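Local coordinates for tryptophan synthase alpha chain (Aquifex aeolicus, PDB 2EKC), which probably splits indoleglycerol phosphate by aldol cleavage into indole and glyceraldehyde 3-phosphate, as the alpha subunit of the enzyme making tryptophan, at residues 19-24 and 251-256; 35-40 and 48-53; 76-81 and 97-102. One frame throughout, in Å; residues are numbered along the deposited sequence.

Interaction 1: 19-24 and 251-256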
loop_
_atom_site.group_PDB
_atom_site.type_symbol
_atom_site.label_atom_id
_atom_site.label_comp_id
_atom_site.label_asym_id
_atom_site.label_seq_id
_atom_site.Cartn_x
_atom_site.Cartn_y
_atom_site.Cartn_z
ATOM N N LEU A 19 -1.142 10.197 -1.412
ATOM C CA LEU A 19 -0.503 9.831 -0.157
ATOM C C LEU A 19 -1.051 8.440 0.133
ATOM O O LEU A 19 -2.265 8.261 0.270
ATOM C CB LEU A 19 -0.888 10.766 0.990
ATOM C CG LEU A 19 -0.467 10.208 2.364
ATOM C CD1 LEU A 19 1.034 9.930 2.377
ATOM C CD2 LEU A 19 -0.836 11.182 3.467
ATOM N N VAL A 20 -0.161 7.457 0.184
ATOM C CA VAL A 20 -0.550 6.080 0.467
ATOM C C VAL A 20 -0.130 5.800 1.905
ATOM O O VAL A 20 1.058 5.834 2.216
ATOM C CB VAL A 20 0.179 5.105 -0.483
ATOM C CG1 VAL A 20 -0.230 3.681 -0.188
ATOM C CG2 VAL A 20 -0.134 5.459 -1.925
ATOM N N SER A 21 -1.099 5.541 2.781
ATOM C CA SER A 21 -0.806 5.279 4.188
ATOM C C SER A 21 -0.912 3.800 4.515
ATOM O O SER A 21 -1.879 3.128 4.141
ATOM C CB SER A 21 -1.752 6.079 5.087
ATOM O OG SER A 21 -1.627 7.465 4.824
ATOM N N TYR A 22 0.088 3.307 5.233
ATOM C CA TYR A 22 0.163 1.907 5.604
ATOM C C TYR A 22 0.109 1.723 7.119
ATOM O O TYR A 22 0.933 2.275 7.853
ATOM C CB TYR A 22 1.460 1.337 5.002
ATOM C CG TYR A 22 1.834 -0.090 5.349
ATOM C CD1 TYR A 22 0.867 -1.072 5.558
ATOM C CD2 TYR A 22 3.179 -0.464 5.419
ATOM C CE1 TYR A 22 1.232 -2.396 5.836
ATOM C CE2 TYR A 22 3.554 -1.781 5.691
ATOM C CZ TYR A 22 2.578 -2.739 5.901
ATOM O OH TYR A 22 2.957 -4.033 6.185
ATOM N N LEU A 23 -0.887 0.967 7.579
ATOM C CA LEU A 23 -1.065 0.666 8.999
ATOM C C LEU A 23 -1.344 -0.829 9.129
ATOM O O LEU A 23 -1.801 -1.461 8.177
ATOM C CB LEU A 23 -2.240 1.463 9.595
ATOM C CG LEU A 23 -2.039 2.952 9.897
ATOM C CD1 LEU A 23 -3.365 3.567 10.341
ATOM C CD2 LEU A 23 -0.987 3.116 10.984
ATOM N N MET A 24 -1.071 -1.387 10.304
ATOM C CA MET A 24 -1.273 -2.815 10.558
ATOM C C MET A 24 -2.533 -3.092 11.373
ATOM O O MET A 24 -2.752 -2.477 12.413
ATOM C CB MET A 24 -0.058 -3.380 11.306
ATOM C CG MET A 24 -0.142 -4.872 11.613
ATOM S SD MET A 24 0.117 -5.880 10.138
ATOM C CE MET A 24 1.817 -5.493 9.800
ATOM N N ASN A 251 -2.114 14.570 12.511
ATOM C CA ASN A 251 -1.350 15.774 12.202
ATOM C C ASN A 251 -0.251 15.471 11.193
ATOM O O ASN A 251 -0.002 16.262 10.283
ATOM C CB ASN A 251 -0.719 16.365 13.467
ATOM C CG ASN A 251 -1.741 17.001 14.391
ATOM O OD1 ASN A 251 -2.818 17.413 13.957
ATOM N ND2 ASN A 251 -1.397 17.105 15.671
ATOM N N LEU A 252 0.409 14.329 11.359
ATOM C CA LEU A 252 1.483 13.931 10.456
ATOM C C LEU A 252 0.959 13.679 9.043
ATOM O O LEU A 252 1.581 14.083 8.060
ATOM C CB LEU A 252 2.184 12.673 10.981
ATOM C CG LEU A 252 3.302 12.092 10.105
ATOM C CD1 LEU A 252 4.394 13.135 9.884
ATOM C CD2 LEU A 252 3.880 10.847 10.771
ATOM N N VAL A 253 -0.186 13.014 8.942
ATOM C CA VAL A 253 -0.781 12.730 7.637
ATOM C C VAL A 253 -1.178 14.035 6.950
ATOM O O VAL A 253 -1.018 14.184 5.738
ATOM C CB VAL A 253 -2.027 11.826 7.776
ATOM C CG1 VAL A 253 -2.794 11.774 6.452
ATOM C CG2 VAL A 253 -1.603 10.424 8.192
ATOM N N LYS A 254 -1.691 14.978 7.733
ATOM C CA LYS A 254 -2.101 16.267 7.195
ATOM C C LYS A 254 -0.892 17.006 6.635
ATOM O O LYS A 254 -0.959 17.605 5.565
ATOM C CB LYS A 254 -2.769 17.105 8.289
ATOM C CG LYS A 254 -3.298 18.444 7.810
ATOM C CD LYS A 254 -4.194 19.095 8.860
ATOM C CE LYS A 254 -3.421 19.427 10.125
ATOM N NZ LYS A 254 -4.290 20.030 11.177
ATOM N N GLU A 255 0.218 16.953 7.365
ATOM C CA GLU A 255 1.446 17.613 6.945
ATOM C C GLU A 255 2.060 16.969 5.699
ATOM O O GLU A 255 2.509 17.667 4.789
ATOM C CB GLU A 255 2.453 17.612 8.096
ATOM C CG GLU A 255 3.826 18.123 7.715
ATOM C CD GLU A 255 4.609 18.610 8.912
ATOM O OE1 GLU A 255 4.639 17.892 9.936
ATOM O OE2 GLU A 255 5.198 19.709 8.824
ATOM N N LEU A 256 2.086 15.640 5.662
ATOM C CA LEU A 256 2.634 14.927 4.512
ATOM C C LEU A 256 1.846 15.295 3.259
ATOM O O LEU A 256 2.419 15.563 2.204
ATOM C CB LEU A 256 2.557 13.416 4.739
ATOM C CG LEU A 256 3.422 12.846 5.863
ATOM C CD1 LEU A 256 3.150 11.352 6.024
ATOM C CD2 LEU A 256 4.891 13.092 5.542
#

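Interaction 2: 35-40 and 48-53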
loop_
_atom_site.group_PDB
_atom_site.type_symbol
_atom_site.label_atom_id
_atom_site.label_comp_id
_atom_site.label_asym_id
_atom_site.label_seq_id
_atom_site.Cartn_x
_atom_site.Cartn_y
_atom_site.Cartn_z
ATOM N N LYS A 35 -9.001 3.051 15.088
ATOM C CA LYS A 35 -9.039 4.496 15.272
ATOM C C LYS A 35 -7.958 5.136 14.406
ATOM O O LYS A 35 -8.184 6.170 13.780
ATOM C CB LYS A 35 -8.829 4.851 16.748
ATOM C CG LYS A 35 -9.964 4.372 17.638
ATOM C CD LYS A 35 -9.698 4.660 19.109
ATOM C CE LYS A 35 -10.810 4.076 19.971
ATOM N NZ LYS A 35 -10.555 4.241 21.428
ATOM N N ALA A 36 -6.788 4.502 14.364
ATOM C CA ALA A 36 -5.666 4.983 13.561
ATOM C C ALA A 36 -6.054 5.041 12.083
ATOM O O ALA A 36 -5.825 6.047 11.407
ATOM C CB ALA A 36 -4.466 4.061 13.749
ATOM N N PHE A 37 -6.625 3.951 11.579
ATOM C CA PHE A 37 -7.062 3.885 10.186
ATOM C C PHE A 37 -8.039 5.022 9.865
ATOM O O PHE A 37 -7.905 5.702 8.852
ATOM C CB PHE A 37 -7.731 2.534 9.909
ATOM C CG PHE A 37 -6.771 1.449 9.475
ATOM C CD1 PHE A 37 -6.113 1.533 8.255
ATOM C CD2 PHE A 37 -6.549 0.336 10.276
ATOM C CE1 PHE A 37 -5.246 0.516 7.835
ATOM C CE2 PHE A 37 -5.687 -0.683 9.868
ATOM C CZ PHE A 37 -5.036 -0.591 8.645
ATOM N N LYS A 38 -9.017 5.227 10.737
ATOM C CA LYS A 38 -9.998 6.283 10.530
ATOM C C LYS A 38 -9.336 7.661 10.522
ATOM O O LYS A 38 -9.691 8.528 9.722
ATOM C CB LYS A 38 -11.070 6.218 11.621
ATOM C CG LYS A 38 -11.977 5.000 11.502
ATOM C CD LYS A 38 -12.990 4.947 12.631
ATOM C CE LYS A 38 -14.013 3.846 12.401
ATOM N NZ LYS A 38 -14.976 3.742 13.533
ATOM N N GLU A 39 -8.355 7.846 11.398
ATOM C CA GLU A 39 -7.654 9.116 11.505
ATOM C C GLU A 39 -6.877 9.464 10.237
ATOM O O GLU A 39 -6.957 10.596 9.752
ATOM C CB GLU A 39 -6.703 9.087 12.701
ATOM C CG GLU A 39 -6.081 10.429 13.048
ATOM C CD GLU A 39 -7.117 11.448 13.496
ATOM O OE1 GLU A 39 -8.143 11.032 14.069
ATOM O OE2 GLU A 39 -6.900 12.662 13.291
ATOM N N VAL A 40 -6.132 8.505 9.689
ATOM C CA VAL A 40 -5.356 8.795 8.485
ATOM C C VAL A 40 -6.265 9.036 7.283
ATOM O O VAL A 40 -5.922 9.802 6.382
ATOM C CB VAL A 40 -4.314 7.673 8.157
ATOM C CG1 VAL A 40 -3.451 7.398 9.386
ATOM C CG2 VAL A 40 -5.005 6.406 7.668
ATOM N N LEU A 48 -5.196 3.523 0.792
ATOM C CA LEU A 48 -4.883 2.838 2.034
ATOM C C LEU A 48 -4.244 1.474 1.831
ATOM O O LEU A 48 -4.678 0.703 0.978
ATOM C CB LEU A 48 -6.167 2.674 2.855
ATOM C CG LEU A 48 -6.029 2.128 4.274
ATOM C CD1 LEU A 48 -5.277 3.147 5.124
ATOM C CD2 LEU A 48 -7.406 1.852 4.862
ATOM N N GLU A 49 -3.191 1.189 2.597
ATOM C CA GLU A 49 -2.555 -0.121 2.543
ATOM C C GLU A 49 -2.909 -0.758 3.885
ATOM O O GLU A 49 -2.553 -0.232 4.946
ATOM C CB GLU A 49 -1.034 -0.034 2.414
ATOM C CG GLU A 49 -0.524 0.674 1.177
ATOM C CD GLU A 49 0.960 0.425 0.959
ATOM O OE1 GLU A 49 1.693 0.307 1.962
ATOM O OE2 GLU A 49 1.391 0.353 -0.212
ATOM N N ILE A 50 -3.613 -1.880 3.831
ATOM C CA ILE A 50 -4.051 -2.588 5.028
ATOM C C ILE A 50 -3.133 -3.764 5.328
ATOM O O ILE A 50 -3.066 -4.715 4.549
ATOM C CB ILE A 50 -5.501 -3.101 4.836
ATOM C CG1 ILE A 50 -6.417 -1.925 4.468
ATOM C CG2 ILE A 50 -5.984 -3.796 6.102
ATOM C CD1 ILE A 50 -7.893 -2.311 4.218
ATOM N N GLY A 51 -2.428 -3.699 6.458
ATOM C CA GLY A 51 -1.505 -4.763 6.821
ATOM C C GLY A 51 -2.147 -6.014 7.405
ATOM O O GLY A 51 -2.895 -5.938 8.375
ATOM N N PHE A 52 -1.834 -7.161 6.804
ATOM C CA PHE A 52 -2.347 -8.476 7.216
ATOM C C PHE A 52 -1.202 -9.144 7.990
ATOM O O PHE A 52 -0.235 -9.612 7.394
ATOM C CB PHE A 52 -2.720 -9.265 5.943
ATOM C CG PHE A 52 -3.131 -10.704 6.178
ATOM C CD1 PHE A 52 -3.471 -11.171 7.443
ATOM C CD2 PHE A 52 -3.214 -11.584 5.097
ATOM C CE1 PHE A 52 -3.891 -12.495 7.632
ATOM C CE2 PHE A 52 -3.631 -12.909 5.269
ATOM C CZ PHE A 52 -3.970 -13.366 6.540
ATOM N N PRO A 53 -1.295 -9.186 9.333
ATOM C CA PRO A 53 -0.258 -9.788 10.185
ATOM C C PRO A 53 0.236 -11.153 9.706
ATOM O O PRO A 53 -0.565 -12.049 9.445
ATOM C CB PRO A 53 -0.934 -9.866 11.550
ATOM C CG PRO A 53 -1.877 -8.694 11.521
ATOM C CD PRO A 53 -2.467 -8.804 10.140
#

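Interaction 3: 76-81 and 97-102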
loop_
_atom_site.group_PDB
_atom_site.type_symbol
_atom_site.label_atom_id
_atom_site.label_comp_id
_atom_site.label_asym_id
_atom_site.label_seq_id
_atom_site.Cartn_x
_atom_site.Cartn_y
_atom_site.Cartn_z
ATOM N N ILE A 76 -5.086 -11.594 15.773
ATOM C CA ILE A 76 -5.643 -11.067 14.537
ATOM C C ILE A 76 -5.588 -12.107 13.422
ATOM O O ILE A 76 -4.531 -12.675 13.138
ATOM C CB ILE A 76 -4.892 -9.800 14.093
ATOM C CG1 ILE A 76 -5.044 -8.712 15.162
ATOM C CG2 ILE A 76 -5.423 -9.323 12.745
ATOM C CD1 ILE A 76 -6.488 -8.282 15.420
ATOM N N ARG A 77 -6.739 -12.339 12.797
ATOM C CA ARG A 77 -6.887 -13.312 11.716
ATOM C C ARG A 77 -7.230 -12.601 10.418
ATOM O O ARG A 77 -7.542 -11.414 10.416
ATOM C CB ARG A 77 -8.043 -14.268 12.014
ATOM C CG ARG A 77 -8.055 -14.903 13.390
ATOM C CD ARG A 77 -9.460 -15.422 13.685
ATOM N NE ARG A 77 -10.421 -14.322 13.761
ATOM C CZ ARG A 77 -11.744 -14.466 13.715
ATOM N NH1 ARG A 77 -12.285 -15.671 13.585
ATOM N NH2 ARG A 77 -12.532 -13.401 13.811
ATOM N N PHE A 78 -7.201 -13.348 9.319
ATOM C CA PHE A 78 -7.556 -12.800 8.019
ATOM C C PHE A 78 -8.993 -12.279 8.116
ATOM O O PHE A 78 -9.329 -11.244 7.544
ATOM C CB PHE A 78 -7.452 -13.893 6.950
ATOM C CG PHE A 78 -7.814 -13.433 5.561
ATOM C CD1 PHE A 78 -7.275 -12.265 5.034
ATOM C CD2 PHE A 78 -8.670 -14.195 4.769
ATOM C CE1 PHE A 78 -7.580 -11.859 3.735
ATOM C CE2 PHE A 78 -8.982 -13.801 3.468
ATOM C CZ PHE A 78 -8.435 -12.631 2.950
ATOM N N GLU A 79 -9.839 -12.994 8.857
ATOM C CA GLU A 79 -11.229 -12.579 9.024
ATOM C C GLU A 79 -11.340 -11.208 9.687
ATOM O O GLU A 79 -12.236 -10.425 9.358
ATOM C CB GLU A 79 -12.006 -13.602 9.861
ATOM C CG GLU A 79 -12.315 -14.909 9.136
ATOM C CD GLU A 79 -11.160 -15.892 9.156
ATOM O OE1 GLU A 79 -10.097 -15.554 9.714
ATOM O OE2 GLU A 79 -11.319 -17.010 8.624
ATOM N N ASP A 80 -10.444 -10.918 10.626
ATOM C CA ASP A 80 -10.474 -9.629 11.319
ATOM C C ASP A 80 -10.008 -8.531 10.371
ATOM O O ASP A 80 -10.510 -7.405 10.407
ATOM C CB ASP A 80 -9.573 -9.660 12.558
ATOM C CG ASP A 80 -9.987 -10.731 13.557
ATOM O OD1 ASP A 80 -11.132 -10.682 14.052
ATOM O OD2 ASP A 80 -9.164 -11.624 13.843
ATOM N N VAL A 81 -9.044 -8.866 9.521
ATOM C CA VAL A 81 -8.528 -7.910 8.555
ATOM C C VAL A 81 -9.626 -7.467 7.601
ATOM O O VAL A 81 -9.771 -6.276 7.326
ATOM C CB VAL A 81 -7.370 -8.511 7.725
ATOM C CG1 VAL A 81 -6.984 -7.549 6.602
ATOM C CG2 VAL A 81 -6.163 -8.773 8.629
ATOM N N PHE A 97 -8.487 0.596 -1.478
ATOM C CA PHE A 97 -7.940 -0.210 -0.388
ATOM C C PHE A 97 -7.019 -1.277 -0.977
ATOM O O PHE A 97 -7.443 -2.075 -1.817
ATOM C CB PHE A 97 -9.050 -0.932 0.393
ATOM C CG PHE A 97 -9.870 -0.041 1.296
ATOM C CD1 PHE A 97 -9.708 1.338 1.296
ATOM C CD2 PHE A 97 -10.831 -0.603 2.136
ATOM C CE1 PHE A 97 -10.490 2.149 2.115
ATOM C CE2 PHE A 97 -11.622 0.196 2.959
ATOM C CZ PHE A 97 -11.451 1.577 2.949
ATOM N N LEU A 98 -5.768 -1.298 -0.529
ATOM C CA LEU A 98 -4.802 -2.289 -0.999
ATOM C C LEU A 98 -4.435 -3.196 0.161
ATOM O O LEU A 98 -3.937 -2.727 1.192
ATOM C CB LEU A 98 -3.531 -1.614 -1.516
ATOM C CG LEU A 98 -3.599 -0.779 -2.789
ATOM C CD1 LEU A 98 -2.217 -0.218 -3.077
ATOM C CD2 LEU A 98 -4.089 -1.631 -3.948
ATOM N N LEU A 99 -4.691 -4.489 0.008
ATOM C CA LEU A 99 -4.365 -5.439 1.058
ATOM C C LEU A 99 -2.900 -5.824 0.946
ATOM O O LEU A 99 -2.447 -6.270 -0.115
ATOM C CB LEU A 99 -5.228 -6.701 0.944
ATOM C CG LEU A 99 -4.909 -7.784 1.982
ATOM C CD1 LEU A 99 -5.367 -7.323 3.364
ATOM C CD2 LEU A 99 -5.588 -9.094 1.604
ATOM N N MET A 100 -2.159 -5.636 2.036
ATOM C CA MET A 100 -0.748 -5.990 2.071
ATOM C C MET A 100 -0.665 -7.377 2.690
ATOM O O MET A 100 -0.858 -7.540 3.897
ATOM C CB MET A 100 0.046 -4.988 2.919
ATOM C CG MET A 100 1.567 -5.160 2.834
ATOM S SD MET A 100 2.237 -6.587 3.743
ATOM C CE MET A 100 2.334 -7.761 2.537
ATOM N N THR A 101 -0.381 -8.374 1.859
ATOM C CA THR A 101 -0.298 -9.745 2.331
ATOM C C THR A 101 0.889 -10.493 1.739
ATOM O O THR A 101 1.265 -10.286 0.577
ATOM C CB THR A 101 -1.594 -10.534 1.986
ATOM O OG1 THR A 101 -1.458 -11.898 2.404
ATOM C CG2 THR A 101 -1.854 -10.511 0.486
ATOM N N TYR A 102 1.497 -11.352 2.548
ATOM C CA TYR A 102 2.600 -12.159 2.064
ATOM C C TYR A 102 1.927 -13.252 1.249
ATOM O O TYR A 102 0.710 -13.448 1.358
ATOM C CB TYR A 102 3.401 -12.732 3.232
ATOM C CG TYR A 102 4.405 -11.736 3.777
ATOM C CD1 TYR A 102 3.988 -10.609 4.489
ATOM C CD2 TYR A 102 5.769 -11.899 3.542
ATOM C CE1 TYR A 102 4.910 -9.664 4.953
ATOM C CE2 TYR A 102 6.700 -10.965 3.998
ATOM C CZ TYR A 102 6.267 -9.853 4.703
ATOM O OH TYR A 102 7.188 -8.944 5.169
#

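Interaction 1: 19-24 and 251-256
No ring or other flat side group stands between L19 and V253, so no face or edge of that kind enters the contact; two branched aliphatic chains meet directly. The nearest planar feature is the peptide of V253, whose O lies 3.8 Å from L19 CD2. That same methyl does most of the touching: it comes to 3.6 Å from V253 CG1, the two side chains crossing obliquely, and to 4.3 Å from L256 CB, nearly one helical turn further on. L19 sends its fork this way with CG anti to the backbone N (chi1 167°). S21 sits at the margin, its OG 4.5 Å from V253 CG2, and hydrogen-bonds to T45 OG1 instead.

Here the last helix of the TIM barrel, 246-258, lies on the outer side of its first strand, 18-24. The short segments run roughly antiparallel, at 155°, with axes 10.1 Å apart. V40 of helix 30-42 also touches V253, so the neighbouring helix shares this layer.

With no hydrogen bond or charge pair across it, the contact rests on dispersion and the burial of methyl groups, and S21 brings its hydroxyl into this apolar layer with its polar need already met by T45.

Interaction 2: 35-40 and 48-53
F37 projects from helix 35-40 like a peg, and the side chains of L48 and I50 on the strand form the hollow that receives it. One branch of the L48 fork, CD1, meets the ring edge in its plane, while CD2 rises above the plane; each is 3.6 Å from F37 CD1. The leucine crosses the phenylalanine at about a right angle, and its chi1 of -173° turns the fork out from the strand to the helix. Further along the rim, the carbonyl O of E49 also lies at the edge, 4.0 Å from F37 CE1. At the far end of the ring, I50 CG2 approaches CZ of F37 obliquely at 4.2 Å.

V40, nearly one turn after F37, adds a smaller bump. Its CG2 lies 4.1 Å from L48 CD1. The leucine methyl CD1 thus touches both the phenylalanine edge and the valine, from roughly perpendicular directions. An alanine in place of L48 would remove both methyls and is likely to open a gap beside the F37 ring, leaving V40 CG2 without its neighbour on the strand.

Segment 35-40 of helix 30-42 and strand residues 48-51 run almost antiparallel, at 170°, within the beta-alpha-beta unit that starts with strand 18-24. L23 of that first strand and L84 and L88 of helix 78-91 also touch F37, closing more of the pocket. At E49, a predicted proton acceptor, CB points away from the helix.

The interface is thus greasy on the helix side of the strand: packing without polar bonds holds the strand's outer surface, and the acid of E49 lies on the other side, consistent with its predicted role.

Interaction 3: 76-81 and 97-102
L99 takes the largest share of this contact, reaching from strand 97-100 with its two methyls divided between V81 and F78. CD1 meets V81 CG1 at 3.6 Å, the two side chains set at a slant to each other. CD2 lies 4.0 Å from F78 CE1, at the ring edge and near its plane, with the two side chains at about a right angle. A chi1 of 178° swings the leucine's CG opposite its backbone N, which stretches the fork toward the helix and lets one residue span both partners.

The CB of V81 points toward the strand. F78 starts off to one side, and it is the length of its side chain that brings the ring edge up to the leucine. The ring also stacks on F114 and meets F52. F114 and S118 of helix 111-120 touch L99 as well, while I50 of the neighbouring strand 47-51 touches V81, so the helix start packs against strands 47-51 and 97-100 and helix 111-120.

Just before F78, R77 occupies the N-cap position of helix 78-91. Its backbone N gives a hydrogen bond to D80 OD2 (2.7 Å), one half of a capping box. The arginine side chain then grips the same carboxylate side-on: NE reaches OD2 at 3.0 Å and NH2 reaches OD1 at 3.1 Å, both nearly straight. The guanidinium, with both oxygens in its own plane, meets each from above the carboxylate plane, whereas R77 N uses the anti lone pair of OD2.

The chemistry is therefore divided. Apolar contact alone joins helix to strand, whereas the charged pair lies at the helix start, away from the strand, where the D80 carboxylate would probably be favoured by the helix dipole as well as by R77.

All three contacts pack helices onto the outside of one barrel, whose strands 18-24, 47-51 and 97-100 are consecutive neighbours. The strands of interactions 1 and 2 are tied by S21 O to E49 N at 2.8 Å; those of 2 and 3 by L48 O to L98 N at 2.7 Å. The centres of interactions 1 and 2 lie about 10 Å apart, and those of interactions 1 and 3 about 19 Å. Beyond the strands, F52 CD2 packs on T101 OG1 at 3.2 Å. Inside the barrel, V20 and Y22 touch the side chain of E49, which is about 8 Å from that of D60, the other predicted proton acceptor; Y102 OH hydrogen-bonds to D60.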